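Diguanylate cyclase (Pseudomonas aeruginosa, PDB 5M3C) is a two-domain protein that joins a GGDEF domain of the nucleotide cyclase class to an EAL domain, with guanosine-5'-triphosphate and calcium bound in the model. Local coordinates at residues A103-L107 and R158-E162; A148-R152 and E167-A172. All coordinates share one frame; numbering follows the deposited sequence.

Contact 1: residues A103-L107 and R158-E162. With GTP (guanosine-5'-triphosphate), chain I.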
loop_
_atom_site.group_PDB
_atom_site.type_symbol
_atom_site.label_atom_id
_atom_site.label_comp_id
_atom_site.label_asym_id
_atom_site.label_seq_id
_atom_site.Cartn_x
_atom_site.Cartn_y
_atom_site.Cartn_z
ATOM N N ALA B 103 6.183 -17.912 -27.017
ATOM C CA ALA B 103 6.546 -17.850 -25.606
ATOM C C ALA B 103 5.333 -17.543 -24.725
ATOM O O ALA B 103 5.123 -18.193 -23.698
ATOM C CB ALA B 103 7.631 -16.808 -25.391
ATOM N N ARG B 104 4.535 -16.559 -25.139
ATOM C CA ARG B 104 3.398 -16.094 -24.340
ATOM C C ARG B 104 2.305 -17.151 -24.268
ATOM O O ARG B 104 1.737 -17.394 -23.205
ATOM C CB ARG B 104 2.827 -14.791 -24.906
ATOM C CG ARG B 104 3.879 -13.782 -25.340
ATOM C CD ARG B 104 3.442 -12.350 -25.071
ATOM N NE ARG B 104 3.675 -11.974 -23.678
ATOM C CZ ARG B 104 4.800 -11.428 -23.222
ATOM N NH1 ARG B 104 5.814 -11.178 -24.045
ATOM N NH2 ARG B 104 4.914 -11.129 -21.935
ATOM N N LYS B 105 2.004 -17.770 -25.403
ATOM C CA LYS B 105 1.116 -18.925 -25.423
ATOM C C LYS B 105 1.414 -19.808 -24.221
ATOM O O LYS B 105 0.515 -20.165 -23.455
ATOM C CB LYS B 105 1.319 -19.736 -26.707
ATOM C CG LYS B 105 0.227 -19.578 -27.753
ATOM C CD LYS B 105 -0.863 -20.627 -27.582
ATOM N N LEU B 106 2.691 -20.153 -24.066
ATOM C CA LEU B 106 3.127 -21.073 -23.023
ATOM C C LEU B 106 2.947 -20.474 -21.632
ATOM O O LEU B 106 2.661 -21.192 -20.676
ATOM C CB LEU B 106 4.587 -21.475 -23.247
ATOM C CG LEU B 106 4.855 -22.270 -24.531
ATOM C CD1 LEU B 106 6.327 -22.210 -24.902
ATOM C CD2 LEU B 106 4.397 -23.713 -24.393
ATOM N N LEU B 107 3.114 -19.160 -21.516
ATOM C CA LEU B 107 2.828 -18.472 -20.259
ATOM C C LEU B 107 1.356 -18.586 -19.898
ATOM O O LEU B 107 1.011 -19.041 -18.811
ATOM C CB LEU B 107 3.205 -16.993 -20.336
ATOM C CG LEU B 107 4.446 -16.574 -19.553
ATOM C CD1 LEU B 107 4.577 -15.058 -19.553
ATOM C CD2 LEU B 107 4.382 -17.099 -18.126
ATOM N N ARG B 158 8.722 -12.980 -11.518
ATOM C CA ARG B 158 8.351 -14.347 -11.856
ATOM C C ARG B 158 7.145 -14.337 -12.777
ATOM O O ARG B 158 6.660 -13.273 -13.157
ATOM C CB ARG B 158 8.070 -15.161 -10.591
ATOM C CG ARG B 158 9.279 -15.930 -10.076
ATOM C CD ARG B 158 9.011 -16.557 -8.717
ATOM N NE ARG B 158 10.124 -17.385 -8.251
ATOM C CZ ARG B 158 11.242 -16.912 -7.704
ATOM N NH1 ARG B 158 11.422 -15.607 -7.556
ATOM N NH2 ARG B 158 12.189 -17.748 -7.309
ATOM N N SER B 159 6.671 -15.522 -13.145
ATOM C CA SER B 159 5.538 -15.628 -14.050
ATOM C C SER B 159 5.761 -14.695 -15.238
ATOM O O SER B 159 4.824 -14.068 -15.733
ATOM C CB SER B 159 4.246 -15.267 -13.315
ATOM O OG SER B 159 3.107 -15.585 -14.095
ATOM N N ARG B 160 7.013 -14.611 -15.685
ATOM C CA ARG B 160 7.399 -13.699 -16.756
ATOM C C ARG B 160 8.287 -14.398 -17.784
ATOM O O ARG B 160 8.683 -15.548 -17.600
ATOM C CB ARG B 160 8.133 -12.483 -16.179
ATOM C CG ARG B 160 9.473 -12.817 -15.542
ATOM C CD ARG B 160 10.169 -11.583 -14.991
ATOM N NE ARG B 160 10.429 -10.587 -16.026
ATOM C CZ ARG B 160 9.773 -9.437 -16.145
ATOM N NH1 ARG B 160 8.811 -9.117 -15.288
ATOM N NH2 ARG B 160 10.081 -8.597 -17.123
ATOM N N ILE B 161 8.598 -13.684 -18.860
ATOM C CA ILE B 161 9.439 -14.202 -19.932
ATOM C C ILE B 161 10.648 -13.293 -20.121
ATOM O O ILE B 161 10.536 -12.077 -19.992
ATOM C CB ILE B 161 8.647 -14.291 -21.252
ATOM C CG1 ILE B 161 7.549 -15.348 -21.125
ATOM C CG2 ILE B 161 9.564 -14.627 -22.416
ATOM C CD1 ILE B 161 6.585 -15.392 -22.292
ATOM N N GLU B 162 11.805 -13.881 -20.411
ATOM C CA GLU B 162 13.002 -13.085 -20.674
ATOM C C GLU B 162 13.829 -13.637 -21.826
ATOM O O GLU B 162 13.957 -14.850 -21.997
ATOM C CB GLU B 162 13.870 -12.991 -19.421
ATOM C CG GLU B 162 13.266 -12.146 -18.309
ATOM C CD GLU B 162 13.181 -10.672 -18.663
ATOM O OE1 GLU B 162 14.121 -10.152 -19.304
ATOM O OE2 GLU B 162 12.178 -10.032 -18.290
HETATM P PG GTP I . 12.090 -21.162 -7.765
HETATM O O1G GTP I . 13.221 -20.383 -7.137
HETATM O O2G GTP I . 10.962 -20.314 -8.300
HETATM O O3G GTP I . 12.537 -22.244 -8.717
HETATM O O3B GTP I . 11.375 -21.937 -6.547
HETATM P PB GTP I . 11.387 -23.545 -6.443
HETATM O O1B GTP I . 10.920 -23.936 -5.061
HETATM O O2B GTP I . 10.681 -24.115 -7.651
HETATM O O3A GTP I . 12.971 -23.833 -6.539
HETATM P PA GTP I . 13.573 -25.205 -7.129
HETATM O O1A GTP I . 14.901 -25.465 -6.459
HETATM O O2A GTP I . 13.483 -25.176 -8.638
HETATM O "O5'" GTP I . 12.533 -26.294 -6.589
HETATM C "C5'" GTP I . 12.249 -27.425 -7.394
HETATM C "C4'" GTP I . 11.195 -28.242 -6.677
HETATM O "O4'" GTP I . 10.620 -29.183 -7.584
HETATM C "C3'" GTP I . 11.797 -29.021 -5.513
HETATM O "O3'" GTP I . 11.130 -28.701 -4.288
HETATM C "C2'" GTP I . 11.595 -30.476 -5.875
HETATM O "O2'" GTP I . 11.231 -31.271 -4.744
HETATM C "C1'" GTP I . 10.476 -30.424 -6.899
HETATM N N9 GTP I . 10.561 -31.575 -7.815
HETATM C C8 GTP I . 11.554 -31.842 -8.680
HETATM N N7 GTP I . 11.290 -32.993 -9.353
HETATM C C5 GTP I . 10.111 -33.466 -8.910
HETATM C C6 GTP I . 9.248 -34.632 -9.192
HETATM O O6 GTP I . 9.587 -35.476 -10.046
HETATM N N1 GTP I . 8.099 -34.753 -8.511
HETATM C C2 GTP I . 7.715 -33.850 -7.587
HETATM N N2 GTP I . 6.541 -34.034 -6.936
HETATM N N3 GTP I . 8.458 -32.760 -7.279
HETATM C C4 GTP I . 9.637 -32.525 -7.896
#
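I161 reaches from its strand to the turn of helix that carries A103 and L107, and its terminal methyl does most of the touching. CG1 is anti to the carbonyl carbon (chi1 -67°), and the extended second torsion (172°) carries CD1 on to the helix. There it lies 3.6 Å from A103 CB and close to the A103 carbonyl oxygen, which also accepts the routine helical bond from L107 N. The L107 and I161 side chains run antiparallel alongside each other, with L107 CD1 3.4 Å from I161 CG1. The other branch of L107 faces the preceding turn, CD2 standing 3.9 Å from S159 O. R104 lays one face of its guanidinium towards I161 CD1, while its NH1 forms a salt bridge with E100. The apolar residues help seat helix 96-108 against the sheet of the GGDEF domain, where strand 161-163 runs parallel to strand 119-132 and both A103 and I161 touch I129. On the far side from the helix, R160 grips E162 side-on: NE (2.9 Å) and NH2 (2.8 Å) both donate to E162 OE2, which lies in the guanidinium plane, and R156 makes a second salt bridge to this oxygen. R158, extended from CG to NE, runs to the bound guanosine-5'-triphosphate. Its NE donates to O2G of the ligand at 3.0 Å and its NH2 to O1G at 2.8 Å, placing PG in plane at the guanidinium edge; D43, which accepts from the backbone N of S159, is a weak, long ion-pair partner of R158.

Contact 2: residues A148-R152 and E167-A172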
loop_
_atom_site.group_PDB
_atom_site.type_symbol
_atom_site.label_atom_id
_atom_site.label_comp_id
_atom_site.label_asym_id
_atom_site.label_seq_id
_atom_site.Cartn_x
_atom_site.Cartn_y
_atom_site.Cartn_z
ATOM N N ALA B 148 20.173 -19.327 -18.570
ATOM C CA ALA B 148 20.505 -18.033 -17.978
ATOM C C ALA B 148 19.311 -17.081 -18.035
ATOM O O ALA B 148 18.970 -16.432 -17.042
ATOM C CB ALA B 148 21.701 -17.422 -18.691
ATOM N N ALA B 149 18.680 -17.004 -19.202
ATOM C CA ALA B 149 17.502 -16.162 -19.385
ATOM C C ALA B 149 16.405 -16.549 -18.400
ATOM O O ALA B 149 15.694 -15.689 -17.880
ATOM C CB ALA B 149 16.990 -16.271 -20.814
ATOM N N MET B 150 16.268 -17.846 -18.146
ATOM C CA MET B 150 15.282 -18.320 -17.186
ATOM C C MET B 150 15.611 -17.785 -15.798
ATOM O O MET B 150 14.722 -17.345 -15.077
ATOM C CB MET B 150 15.221 -19.848 -17.164
ATOM C CG MET B 150 14.310 -20.405 -16.083
ATOM S SD MET B 150 15.014 -20.272 -14.428
ATOM C CE MET B 150 16.333 -21.477 -14.540
ATOM N N TYR B 151 16.888 -17.819 -15.428
ATOM C CA TYR B 151 17.319 -17.279 -14.139
ATOM C C TYR B 151 17.096 -15.767 -14.083
ATOM O O TYR B 151 16.740 -15.211 -13.038
ATOM C CB TYR B 151 18.790 -17.618 -13.865
ATOM C CG TYR B 151 19.000 -19.033 -13.368
ATOM C CD1 TYR B 151 18.396 -19.470 -12.197
ATOM C CD2 TYR B 151 19.805 -19.928 -14.063
ATOM C CE1 TYR B 151 18.580 -20.759 -11.737
ATOM C CE2 TYR B 151 19.994 -21.220 -13.609
ATOM C CZ TYR B 151 19.378 -21.628 -12.446
ATOM O OH TYR B 151 19.560 -22.908 -11.979
ATOM N N ARG B 152 17.298 -15.103 -15.216
ATOM C CA ARG B 152 17.002 -13.680 -15.318
ATOM C C ARG B 152 15.518 -13.427 -15.064
ATOM O O ARG B 152 15.157 -12.599 -14.235
ATOM C CB ARG B 152 17.393 -13.154 -16.699
ATOM C CG ARG B 152 17.096 -11.681 -16.919
ATOM C CD ARG B 152 17.866 -10.798 -15.952
ATOM N NE ARG B 152 18.049 -9.448 -16.483
ATOM C CZ ARG B 152 18.605 -8.445 -15.813
ATOM N NH1 ARG B 152 18.728 -7.252 -16.383
ATOM N NH2 ARG B 152 19.036 -8.629 -14.573
ATOM N N GLU B 167 25.228 -10.593 -21.251
ATOM C CA GLU B 167 25.654 -10.473 -19.854
ATOM C C GLU B 167 24.947 -11.422 -18.879
ATOM O O GLU B 167 25.326 -11.500 -17.709
ATOM C CB GLU B 167 25.439 -9.032 -19.379
ATOM C CG GLU B 167 23.978 -8.597 -19.353
ATOM C CD GLU B 167 23.791 -7.158 -18.899
ATOM O OE1 GLU B 167 24.764 -6.369 -18.972
ATOM O OE2 GLU B 167 22.664 -6.813 -18.472
ATOM N N LEU B 168 23.934 -12.143 -19.350
ATOM C CA LEU B 168 23.045 -12.883 -18.448
ATOM C C LEU B 168 23.690 -14.063 -17.717
ATOM O O LEU B 168 23.350 -14.331 -16.566
ATOM C CB LEU B 168 21.799 -13.369 -19.197
ATOM C CG LEU B 168 20.724 -12.316 -19.472
ATOM C CD1 LEU B 168 19.416 -12.989 -19.860
ATOM C CD2 LEU B 168 20.511 -11.413 -18.267
ATOM N N THR B 169 24.600 -14.772 -18.379
ATOM C CA THR B 169 25.220 -15.955 -17.782
ATOM C C THR B 169 25.973 -15.614 -16.499
ATOM O O THR B 169 25.757 -16.238 -15.459
ATOM C CB THR B 169 26.187 -16.651 -18.761
ATOM O OG1 THR B 169 27.058 -15.679 -19.352
ATOM C CG2 THR B 169 25.416 -17.368 -19.855
ATOM N N TYR B 170 26.855 -14.622 -16.577
ATOM C CA TYR B 170 27.647 -14.195 -15.422
ATOM C C TYR B 170 26.766 -13.802 -14.234
ATOM O O TYR B 170 27.014 -14.212 -13.096
ATOM C CB TYR B 170 28.551 -13.022 -15.806
ATOM C CG TYR B 170 29.186 -12.324 -14.624
ATOM C CD1 TYR B 170 30.385 -12.775 -14.082
ATOM C CD2 TYR B 170 28.584 -11.212 -14.048
ATOM C CE1 TYR B 170 30.967 -12.137 -12.999
ATOM C CE2 TYR B 170 29.156 -10.566 -12.966
ATOM C CZ TYR B 170 30.347 -11.030 -12.444
ATOM O OH TYR B 170 30.915 -10.385 -11.365
ATOM N N LEU B 171 25.741 -13.002 -14.508
ATOM C CA LEU B 171 24.812 -12.553 -13.474
ATOM C C LEU B 171 24.191 -13.739 -12.747
ATOM O O LEU B 171 24.027 -13.715 -11.526
ATOM C CB LEU B 171 23.699 -11.697 -14.082
ATOM C CG LEU B 171 24.121 -10.424 -14.817
ATOM C CD1 LEU B 171 22.920 -9.809 -15.518
ATOM C CD2 LEU B 171 24.761 -9.427 -13.864
ATOM N N ALA B 172 23.843 -14.771 -13.510
ATOM C CA ALA B 172 23.209 -15.963 -12.961
ATOM C C ALA B 172 24.161 -16.723 -12.048
ATOM O O ALA B 172 23.776 -17.135 -10.954
ATOM C CB ALA B 172 22.731 -16.868 -14.084
#
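R152 lies across L168 at about a right angle, one side chain from each of two neighbouring helices. Its CG is anti to the backbone N (chi1 179°), and a bend at chi2 (62°) turns the rest of the chain across the isobutyl group. CB faces both leucine methyls, 3.8 Å from L168 CD1. CG passes on to the other branch, 3.7 Å from L168 CD2, and CD and NE then follow the same methyl, NE at 3.6 Å. The guanidinium finally turns one face to L171, whose CD1 is 4.2 Å from NH2. E167 OE2 comes within 4.5 Å of NH1, but well out of the guanidinium plane and with no N-H aimed at it; the two opposite charges are merely near each other. L168 CD1 also touches A149, meeting its CA at 3.7 Å. Small residues let the backbones come close beside this pair: A148 CB packs 3.9 Å from T169 CG2, and Y151 CB lies 4.0 Å from A172 CB. Behind Y151, M150 CE sits over the centre of one ring face, and the M150 side chain continues to F39 and D41 on strand 35-43, D41 being a calcium ligand. The local axes cross at 62°, and alanines and leucine form an apolar patch where they meet, with the arginine along its border. It is a helix-on-helix packing between helix 139-155 of the GGDEF domain and the N-terminal part of helix 168-187, the long connecting helix that leads into the EAL domain.

How the contacts relate
Contact 1 is mainly a surface contact, whereas contact 2 is partly buried, with A148, A149 and L168 enclosed. Both join apolar groups without a cross-segment salt bridge, but contact 1 sets a helix against a strand and the turn before it, and contact 2 sets helix against helix. Segment 103-107 comes first, and 148-152, 158-162 and 167-172 follow, so the segments of the two contacts alternate along the chain. The two contacts touch where E162 packs on A149 and R152. Polar chemistry also differs: contact 1 carries an arginine hydrogen-bonded to guanosine-5'-triphosphate, while the arginine of contact 2 mostly lends its length to packing.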